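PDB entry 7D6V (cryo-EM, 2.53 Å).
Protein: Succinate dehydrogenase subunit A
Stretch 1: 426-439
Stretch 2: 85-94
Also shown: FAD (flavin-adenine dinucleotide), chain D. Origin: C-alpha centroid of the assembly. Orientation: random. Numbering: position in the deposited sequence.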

ATOM      1  N   GLY A 426       5.345  -6.499 -17.238  1.00 15.67           N
ATOM      2  CA  GLY A 426       4.094  -7.200 -17.084  1.00 15.67           C
ATOM      3  C   GLY A 426       4.220  -8.706 -17.076  1.00 15.67           C
ATOM      4  O   GLY A 426       3.313  -9.388 -16.584  1.00 15.67           O
ATOM      5  N   ASN A 427       5.323  -9.242 -17.598  1.00 15.17           N
ATOM      6  CA  ASN A 427       5.484 -10.688 -17.676  1.00 15.17           C
ATOM      7  C   ASN A 427       5.813 -11.298 -16.324  1.00 15.17           C
ATOM      8  O   ASN A 427       5.500 -12.467 -16.087  1.00 15.17           O
ATOM      9  CB  ASN A 427       6.572 -11.043 -18.686  1.00 15.17           C
ATOM     10  CG  ASN A 427       6.020 -11.338 -20.061  1.00 15.17           C
ATOM     11  OD1 ASN A 427       4.834 -11.161 -20.319  1.00 15.17           O
ATOM     12  ND2 ASN A 427       6.887 -11.776 -20.960  1.00 15.17           N
ATOM     13  N   SER A 428       6.447 -10.540 -15.431  1.00 16.48           N
ATOM     14  CA  SER A 428       6.809 -11.096 -14.132  1.00 16.48           C
ATOM     15  C   SER A 428       5.581 -11.380 -13.280  1.00 16.48           C
ATOM     16  O   SER A 428       5.503 -12.425 -12.626  1.00 16.48           O
ATOM     17  CB  SER A 428       7.753 -10.153 -13.398  1.00 16.48           C
ATOM     18  OG  SER A 428       8.790  -9.735 -14.260  1.00 16.48           O
ATOM     19  N   LEU A 429       4.616 -10.459 -13.268  1.00 15.73           N
ATOM     20  CA  LEU A 429       3.439 -10.634 -12.425  1.00 15.73           C
ATOM     21  C   LEU A 429       2.623 -11.850 -12.846  1.00 15.73           C
ATOM     22  O   LEU A 429       2.127 -12.594 -11.994  1.00 15.73           O
ATOM     23  CB  LEU A 429       2.584  -9.368 -12.450  1.00 15.73           C
ATOM     24  CG  LEU A 429       3.172  -8.132 -11.768  1.00 15.73           C
ATOM     25  CD1 LEU A 429       2.186  -6.981 -11.800  1.00 15.73           C
ATOM     26  CD2 LEU A 429       3.563  -8.452 -10.337  1.00 15.73           C
ATOM     27  N   SER A 430       2.466 -12.067 -14.151  1.00 14.91           N
ATOM     28  CA  SER A 430       1.744 -13.245 -14.621  1.00 14.91           C
ATOM     29  C   SER A 430       2.580 -14.515 -14.499  1.00 14.91           C
ATOM     30  O   SER A 430       2.024 -15.603 -14.290  1.00 14.91           O
ATOM     31  CB  SER A 430       1.286 -13.032 -16.065  1.00 14.91           C
ATOM     32  OG  SER A 430       2.381 -12.763 -16.918  1.00 14.91           O
ATOM     33  N   ASP A 431       3.902 -14.393 -14.646  1.00 15.77           N
ATOM     34  CA  ASP A 431       4.817 -15.489 -14.345  1.00 15.77           C
ATOM     35  C   ASP A 431       4.575 -15.991 -12.929  1.00 15.77           C
ATOM     36  O   ASP A 431       4.528 -17.202 -12.682  1.00 15.77           O
ATOM     37  CB  ASP A 431       6.259 -14.990 -14.551  1.00 15.77           C
ATOM     38  CG  ASP A 431       7.348 -15.932 -14.003  1.00 15.77           C
ATOM     39  OD1 ASP A 431       8.510 -15.752 -14.419  1.00 15.77           O
ATOM     40  OD2 ASP A 431       7.100 -16.832 -13.179  1.00 15.77           O
ATOM     41  N   LEU A 432       4.414 -15.061 -11.986  1.00 14.55           N
ATOM     42  CA  LEU A 432       4.173 -15.439 -10.599  1.00 14.55           C
ATOM     43  C   LEU A 432       3.005 -16.407 -10.490  1.00 14.55           C
ATOM     44  O   LEU A 432       3.144 -17.497  -9.932  1.00 14.55           O
ATOM     45  CB  LEU A 432       3.908 -14.199  -9.748  1.00 14.55           C
ATOM     46  CG  LEU A 432       5.023 -13.161  -9.663  1.00 14.55           C
ATOM     47  CD1 LEU A 432       4.734 -12.162  -8.559  1.00 14.55           C
ATOM     48  CD2 LEU A 432       6.370 -13.831  -9.471  1.00 14.55           C
ATOM     49  N   LEU A 433       1.862 -16.051 -11.073  1.00 14.19           N
ATOM     50  CA  LEU A 433       0.681 -16.898 -10.958  1.00 14.19           C
ATOM     51  C   LEU A 433       0.875 -18.221 -11.687  1.00 14.19           C
ATOM     52  O   LEU A 433       0.654 -19.297 -11.113  1.00 14.19           O
ATOM     53  CB  LEU A 433      -0.540 -16.161 -11.501  1.00 14.19           C
ATOM     54  CG  LEU A 433      -0.766 -14.744 -10.984  1.00 14.19           C
ATOM     55  CD1 LEU A 433      -1.812 -14.043 -11.824  1.00 14.19           C
ATOM     56  CD2 LEU A 433      -1.177 -14.772  -9.527  1.00 14.19           C
ATOM     57  N   VAL A 434       1.321 -18.160 -12.946  1.00 13.58           N
ATOM     58  CA  VAL A 434       1.424 -19.369 -13.760  1.00 13.58           C
ATOM     59  C   VAL A 434       2.339 -20.385 -13.090  1.00 13.58           C
ATOM     60  O   VAL A 434       1.957 -21.538 -12.846  1.00 13.58           O
ATOM     61  CB  VAL A 434       1.913 -19.016 -15.177  1.00 13.58           C
ATOM     62  CG1 VAL A 434       2.220 -20.271 -15.972  1.00 13.58           C
ATOM     63  CG2 VAL A 434       0.883 -18.173 -15.894  1.00 13.58           C
ATOM     64  N   PHE A 435       3.537 -19.957 -12.716  1.00 14.15           N
ATOM     65  CA  PHE A 435       4.511 -20.915 -12.233  1.00 14.15           C
ATOM     66  C   PHE A 435       4.439 -21.146 -10.732  1.00 14.15           C
ATOM     67  O   PHE A 435       4.929 -22.175 -10.273  1.00 14.15           O
ATOM     68  CB  PHE A 435       5.910 -20.489 -12.669  1.00 14.15           C
ATOM     69  CG  PHE A 435       6.106 -20.578 -14.151  1.00 14.15           C
ATOM     70  CD1 PHE A 435       6.134 -19.438 -14.933  1.00 14.15           C
ATOM     71  CD2 PHE A 435       6.196 -21.810 -14.771  1.00 14.15           C
ATOM     72  CE1 PHE A 435       6.288 -19.526 -16.299  1.00 14.15           C
ATOM     73  CE2 PHE A 435       6.351 -21.903 -16.136  1.00 14.15           C
ATOM     74  CZ  PHE A 435       6.396 -20.761 -16.900  1.00 14.15           C
ATOM     75  N   GLY A 436       3.769 -20.284  -9.964  1.00 14.13           N
ATOM     76  CA  GLY A 436       3.399 -20.667  -8.616  1.00 14.13           C
ATOM     77  C   GLY A 436       2.392 -21.797  -8.611  1.00 14.13           C
ATOM     78  O   GLY A 436       2.517 -22.749  -7.836  1.00 14.13           O
ATOM     79  N   ARG A 437       1.390 -21.723  -9.494  1.00 14.44           N
ATOM     80  CA  ARG A 437       0.466 -22.843  -9.619  1.00 14.44           C
ATOM     81  C   ARG A 437       1.188 -24.104 -10.080  1.00 14.44           C
ATOM     82  O   ARG A 437       0.958 -25.194  -9.537  1.00 14.44           O
ATOM     83  CB  ARG A 437      -0.664 -22.492 -10.581  1.00 14.44           C
ATOM     84  CG  ARG A 437      -1.711 -23.573 -10.681  1.00 14.44           C
ATOM     85  CD  ARG A 437      -2.776 -23.229 -11.687  1.00 14.44           C
ATOM     86  NE  ARG A 437      -3.478 -24.421 -12.141  1.00 14.44           N
ATOM     87  CZ  ARG A 437      -3.022 -25.243 -13.079  1.00 14.44           C
ATOM     88  NH1 ARG A 437      -3.730 -26.306 -13.427  1.00 14.44           N
ATOM     89  NH2 ARG A 437      -1.858 -25.005 -13.665  1.00 14.44           N
ATOM     90  N   ARG A 438       2.075 -23.976 -11.074  1.00 14.96           N
ATOM     91  CA  ARG A 438       2.821 -25.150 -11.528  1.00 14.96           C
ATOM     92  C   ARG A 438       3.677 -25.736 -10.408  1.00 14.96           C
ATOM     93  O   ARG A 438       3.767 -26.959 -10.268  1.00 14.96           O
ATOM     94  CB  ARG A 438       3.694 -24.809 -12.736  1.00 14.96           C
ATOM     95  CG  ARG A 438       2.954 -24.237 -13.929  1.00 14.96           C
ATOM     96  CD  ARG A 438       2.017 -25.238 -14.564  1.00 14.96           C
ATOM     97  NE  ARG A 438       2.717 -26.265 -15.326  1.00 14.96           N
ATOM     98  CZ  ARG A 438       2.283 -26.764 -16.477  1.00 14.96           C
ATOM     99  NH1 ARG A 438       1.156 -26.322 -17.011  1.00 14.96           N
ATOM    100  NH2 ARG A 438       2.980 -27.701 -17.100  1.00 14.96           N
ATOM    101  N   ALA A 439       4.314 -24.881  -9.602  1.00 15.37           N
ATOM    102  CA  ALA A 439       5.170 -25.360  -8.523  1.00 15.37           C
ATOM    103  C   ALA A 439       4.366 -26.065  -7.441  1.00 15.37           C
ATOM    104  O   ALA A 439       4.778 -27.120  -6.944  1.00 15.37           O
ATOM    105  CB  ALA A 439       5.959 -24.196  -7.926  1.00 15.37           C
TER
HETATM  106  PA  FAD D 701       8.267 -11.467  -3.546  1.00 47.92           P
HETATM  107  O1A FAD D 701       6.794 -11.447  -3.371  1.00 60.35           O
HETATM  108  O2A FAD D 701       8.972 -10.220  -3.915  1.00 49.78           O
HETATM  109  O5B FAD D 701       8.893 -11.941  -2.155  1.00 56.78           O
HETATM  110  C5B FAD D 701       9.333 -13.262  -1.898  1.00 44.11           C
HETATM  111  C4B FAD D 701       8.913 -13.682  -0.500  1.00 52.81           C
HETATM  112  O4B FAD D 701       9.864 -14.587   0.051  1.00 51.81           O
HETATM  113  C3B FAD D 701       8.820 -12.546   0.489  1.00 50.05           C
HETATM  114  O3B FAD D 701       7.632 -12.741   1.241  1.00 55.52           O
HETATM  115  C2B FAD D 701       9.997 -12.743   1.407  1.00 47.82           C
HETATM  116  O2B FAD D 701       9.755 -12.264   2.724  1.00 66.09           O
HETATM  117  C1B FAD D 701      10.141 -14.236   1.397  1.00 53.66           C
HETATM  118  N9A FAD D 701      11.504 -14.643   1.774  1.00 52.69           N
HETATM  119  C8A FAD D 701      12.637 -14.283   1.172  1.00 42.11           C
HETATM  120  N7A FAD D 701      13.698 -14.844   1.777  1.00 48.96           N
HETATM  121  C5A FAD D 701      13.240 -15.580   2.794  1.00 47.12           C
HETATM  122  C6A FAD D 701      13.818 -16.435   3.842  1.00 47.41           C
HETATM  123  N6A FAD D 701      15.142 -16.628   3.935  1.00 50.65           N
HETATM  124  N1A FAD D 701      12.979 -17.018   4.706  1.00 47.33           N
HETATM  125  C2A FAD D 701      11.656 -16.853   4.637  1.00 51.28           C
HETATM  126  N3A FAD D 701      11.067 -16.093   3.717  1.00 51.84           N
HETATM  127  C4A FAD D 701      11.791 -15.445   2.786  1.00 48.04           C
HETATM  128  N1  FAD D 701       7.088  -6.579 -12.430  1.00 62.94           N
HETATM  129  C2  FAD D 701       6.125  -6.332 -13.340  1.00 63.04           C
HETATM  130  O2  FAD D 701       5.773  -7.248 -14.089  1.00 56.25           O
HETATM  131  N3  FAD D 701       5.533  -5.145 -13.476  1.00 65.67           N
HETATM  132  C4  FAD D 701       5.860  -4.109 -12.715  1.00 65.21           C
HETATM  133  O4  FAD D 701       5.295  -3.017 -12.858  1.00 66.69           O
HETATM  134  C4X FAD D 701       6.905  -4.283 -11.693  1.00 60.33           C
HETATM  135  N5  FAD D 701       7.280  -3.277 -10.889  1.00 60.90           N
HETATM  136  C5X FAD D 701       8.233  -3.471  -9.964  1.00 55.02           C
HETATM  137  C6  FAD D 701       8.607  -2.423  -9.140  1.00 53.65           C
HETATM  138  C7  FAD D 701       9.590  -2.611  -8.188  1.00 50.56           C
HETATM  139  C7M FAD D 701      10.006  -1.483  -7.292  1.00 49.65           C
HETATM  140  C8  FAD D 701      10.239  -3.931  -8.050  1.00 47.62           C
HETATM  141  C8M FAD D 701      11.305  -4.137  -7.016  1.00 42.14           C
HETATM  142  C9  FAD D 701       9.868  -4.983  -8.866  1.00 49.32           C
HETATM  143  C9A FAD D 701       8.888  -4.794  -9.819  1.00 54.45           C
HETATM  144  N10 FAD D 701       8.513  -5.855 -10.647  1.00 55.67           N
HETATM  145  C10 FAD D 701       7.514  -5.620 -11.595  1.00 57.06           C
HETATM  146  C1' FAD D 701       9.129  -7.169 -10.516  1.00 52.27           C
HETATM  147  C2' FAD D 701       8.169  -8.109  -9.796  1.00 57.37           C
HETATM  148  O2' FAD D 701       7.447  -7.398  -8.793  1.00 60.89           O
HETATM  149  C3' FAD D 701       8.888  -9.248  -9.095  1.00 54.68           C
HETATM  150  O3' FAD D 701       9.506 -10.066 -10.079  1.00 59.71           O
HETATM  151  C4' FAD D 701       7.905 -10.095  -8.304  1.00 52.15           C
HETATM  152  O4' FAD D 701       7.281  -9.299  -7.307  1.00 56.02           O
HETATM  153  C5' FAD D 701       8.574 -11.269  -7.617  1.00 53.37           C
HETATM  154  O5' FAD D 701       7.615 -11.857  -6.751  1.00 50.83           O
HETATM  155  P   FAD D 701       7.922 -13.148  -5.867  1.00 52.77           P
HETATM  156  O1P FAD D 701       6.612 -13.689  -5.418  1.00 55.36           O
HETATM  157  O2P FAD D 701       8.848 -14.047  -6.604  1.00 55.97           O
HETATM  158  O3P FAD D 701       8.729 -12.589  -4.593  1.00 53.35           O
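Stretch 2 85-94: RMAELHAQEA

Residues 85-94 form one continuous helical segment, part of a longer helix that extends in both directions. It packs across the helix of residues 427-439 at nearly a right angle. The N-to-C directions differ by 98°, and the axes approach to 9.6 Å. The backbones come nearest at two places: Ser-430 CA to Ala-94 CA is 6.0 Å, and Val-434 CA to His-90 CA is 6.1 Å.

His-90 and Val-434 interlock at this crossing. The CA-to-CB bond of His-90 points sideways, but chi1 is t (168°) and chi2 is -91°, and the ring ends up nearer to the first helix. It settles among Asn-427, Ser-430, Asp-431 and Val-434. There His-90 NE2 and Ser-430 OG form a very short hydrogen bond of 2.4 Å, near the plane of the ring. Either atom could be the donor. The p rotamer of Ser-430 (chi1 58°) also leaves OG 3.2 Å from Asn-427 O, one turn back.

Val-434 points toward the second helix and fits among Leu-89, His-90, Glu-93 and Ala-94. With chi1 at 172°, its CG1 lies 4.0 Å from His-90 CA, and its CG2 lies 3.9 Å from Ala-94 CA. The small side chain of Ala-94 leaves its CB 4.3 Å from Ser-430 CB.

Phe-435 starts sideways, and its m rotamer (chi1 -67°) brings the ring to the second helix. Its CZ is 3.4 Å from Met-86 O and 3.9 Å from Met-86 CB. Met-86 adopts m, t, p. The last torsion, 84°, belongs to a conformation that places the methyl over one ring face, with CE 4.2 Å from the centroid of the Phe-435 ring. This is a CH-pi contact. Leu-89, with chi1 t and chi2 p, adds an apolar contact from CD2 to Phe-435 CE2 at 4.2 Å.

Arg-438 folds through three m torsions. The guanidinium thereby reaches both Leu-89 and Glu-93: Leu-89 CD2 lies over one face, 3.5 Å from Arg-438 NH2, while Glu-93 OE2 lies at the edge and makes a 2.5 Å salt bridge with Arg-438 NH1. Glu-93 is m, t, with its carboxylate directed to this site. Arg-437 is extended instead, and its NH2 stays 4.4 Å from Glu-93 OE1, beyond a salt bridge.

Ser-428 and Leu-432 point away from the second helix. Leu-432 CD1 lies 3.4 Å from FAD O5', so the first helix contacts the cofactor as well as residues 85-94.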

ATOM      1  N   ARG A  85       9.918 -23.591 -23.596  1.00 17.72           N
ATOM      2  CA  ARG A  85       8.789 -24.278 -22.984  1.00 17.72           C
ATOM      3  C   ARG A  85       8.131 -23.411 -21.922  1.00 17.72           C
ATOM      4  O   ARG A  85       6.899 -23.311 -21.868  1.00 17.72           O
ATOM      5  CB  ARG A  85       9.252 -25.607 -22.392  1.00 17.72           C
ATOM      6  CG  ARG A  85       8.138 -26.471 -21.837  1.00 17.72           C
ATOM      7  CD  ARG A  85       7.028 -26.704 -22.838  1.00 17.72           C
ATOM      8  NE  ARG A  85       6.058 -27.660 -22.317  1.00 17.72           N
ATOM      9  CZ  ARG A  85       4.789 -27.731 -22.701  1.00 17.72           C
ATOM     10  NH1 ARG A  85       3.985 -28.635 -22.165  1.00 17.72           N
ATOM     11  NH2 ARG A  85       4.322 -26.899 -23.617  1.00 17.72           N
ATOM     12  N   MET A  86       8.934 -22.751 -21.087  1.00 16.74           N
ATOM     13  CA  MET A  86       8.378 -21.879 -20.060  1.00 16.74           C
ATOM     14  C   MET A  86       7.662 -20.688 -20.676  1.00 16.74           C
ATOM     15  O   MET A  86       6.586 -20.298 -20.213  1.00 16.74           O
ATOM     16  CB  MET A  86       9.480 -21.412 -19.113  1.00 16.74           C
ATOM     17  CG  MET A  86       9.829 -22.418 -18.037  1.00 16.74           C
ATOM     18  SD  MET A  86      11.237 -21.912 -17.040  1.00 16.74           S
ATOM     19  CE  MET A  86      10.434 -20.846 -15.851  1.00 16.74           C
ATOM     20  N   ALA A  87       8.240 -20.102 -21.726  1.00 15.96           N
ATOM     21  CA  ALA A  87       7.612 -18.961 -22.381  1.00 15.96           C
ATOM     22  C   ALA A  87       6.285 -19.352 -23.018  1.00 15.96           C
ATOM     23  O   ALA A  87       5.279 -18.652 -22.860  1.00 15.96           O
ATOM     24  CB  ALA A  87       8.562 -18.373 -23.422  1.00 15.96           C
ATOM     25  N   GLU A  88       6.261 -20.480 -23.729  1.00 16.51           N
ATOM     26  CA  GLU A  88       5.024 -20.944 -24.349  1.00 16.51           C
ATOM     27  C   GLU A  88       3.965 -21.249 -23.303  1.00 16.51           C
ATOM     28  O   GLU A  88       2.789 -20.893 -23.467  1.00 16.51           O
ATOM     29  CB  GLU A  88       5.302 -22.182 -25.196  1.00 16.51           C
ATOM     30  CG  GLU A  88       4.058 -22.949 -25.592  1.00 16.51           C
ATOM     31  CD  GLU A  88       4.352 -24.392 -25.934  1.00 16.51           C
ATOM     32  OE1 GLU A  88       5.390 -24.912 -25.479  1.00 16.51           O
ATOM     33  OE2 GLU A  88       3.547 -25.007 -26.659  1.00 16.51           O
ATOM     34  N   LEU A  89       4.368 -21.896 -22.213  1.00 15.28           N
ATOM     35  CA  LEU A  89       3.419 -22.305 -21.192  1.00 15.28           C
ATOM     36  C   LEU A  89       2.847 -21.092 -20.469  1.00 15.28           C
ATOM     37  O   LEU A  89       1.641 -21.026 -20.206  1.00 15.28           O
ATOM     38  CB  LEU A  89       4.134 -23.260 -20.240  1.00 15.28           C
ATOM     39  CG  LEU A  89       3.423 -24.170 -19.260  1.00 15.28           C
ATOM     40  CD1 LEU A  89       2.593 -25.156 -20.042  1.00 15.28           C
ATOM     41  CD2 LEU A  89       4.483 -24.901 -18.469  1.00 15.28           C
ATOM     42  N   HIS A  90       3.696 -20.100 -20.187  1.00 14.84           N
ATOM     43  CA  HIS A  90       3.227 -18.845 -19.611  1.00 14.84           C
ATOM     44  C   HIS A  90       2.291 -18.114 -20.561  1.00 14.84           C
ATOM     45  O   HIS A  90       1.289 -17.535 -20.130  1.00 14.84           O
ATOM     46  CB  HIS A  90       4.421 -17.963 -19.256  1.00 14.84           C
ATOM     47  CG  HIS A  90       4.060 -16.549 -18.927  1.00 14.84           C
ATOM     48  ND1 HIS A  90       4.023 -15.551 -19.877  1.00 14.84           N
ATOM     49  CD2 HIS A  90       3.755 -15.956 -17.750  1.00 14.84           C
ATOM     50  CE1 HIS A  90       3.694 -14.409 -19.302  1.00 14.84           C
ATOM     51  NE2 HIS A  90       3.526 -14.627 -18.012  1.00 14.84           N
ATOM     52  N   ALA A  91       2.609 -18.115 -21.857  1.00 14.64           N
ATOM     53  CA  ALA A  91       1.757 -17.431 -22.821  1.00 14.64           C
ATOM     54  C   ALA A  91       0.373 -18.056 -22.878  1.00 14.64           C
ATOM     55  O   ALA A  91      -0.636 -17.343 -22.902  1.00 14.64           O
ATOM     56  CB  ALA A  91       2.408 -17.448 -24.203  1.00 14.64           C
ATOM     57  N   GLN A  92       0.295 -19.384 -22.889  1.00 14.84           N
ATOM     58  CA  GLN A  92      -1.006 -20.016 -23.048  1.00 14.84           C
ATOM     59  C   GLN A  92      -1.731 -20.275 -21.734  1.00 14.84           C
ATOM     60  O   GLN A  92      -2.888 -20.704 -21.766  1.00 14.84           O
ATOM     61  CB  GLN A  92      -0.881 -21.324 -23.837  1.00 14.84           C
ATOM     62  CG  GLN A  92       0.032 -22.358 -23.243  1.00 14.84           C
ATOM     63  CD  GLN A  92       0.469 -23.385 -24.266  1.00 14.84           C
ATOM     64  OE1 GLN A  92       0.172 -23.257 -25.451  1.00 14.84           O
ATOM     65  NE2 GLN A  92       1.173 -24.414 -23.812  1.00 14.84           N
ATOM     66  N   GLU A  93      -1.110 -20.015 -20.584  1.00 14.78           N
ATOM     67  CA  GLU A  93      -1.791 -20.183 -19.307  1.00 14.78           C
ATOM     68  C   GLU A  93      -2.004 -18.881 -18.546  1.00 14.78           C
ATOM     69  O   GLU A  93      -2.608 -18.907 -17.470  1.00 14.78           O
ATOM     70  CB  GLU A  93      -1.023 -21.170 -18.425  1.00 14.78           C
ATOM     71  CG  GLU A  93      -0.933 -22.567 -19.000  1.00 14.78           C
ATOM     72  CD  GLU A  93      -0.253 -23.530 -18.060  1.00 14.78           C
ATOM     73  OE1 GLU A  93       0.227 -23.083 -16.999  1.00 14.78           O
ATOM     74  OE2 GLU A  93      -0.200 -24.736 -18.376  1.00 14.78           O
ATOM     75  N   ALA A  94      -1.530 -17.753 -19.061  1.00 14.35           N
ATOM     76  CA  ALA A  94      -1.640 -16.481 -18.355  1.00 14.35           C
ATOM     77  C   ALA A  94      -3.076 -15.970 -18.220  1.00 14.35           C
ATOM     78  O   ALA A  94      -3.445 -15.509 -17.135  1.00 14.35           O
ATOM     79  CB  ALA A  94      -0.773 -15.416 -19.030  1.00 14.35           C
TER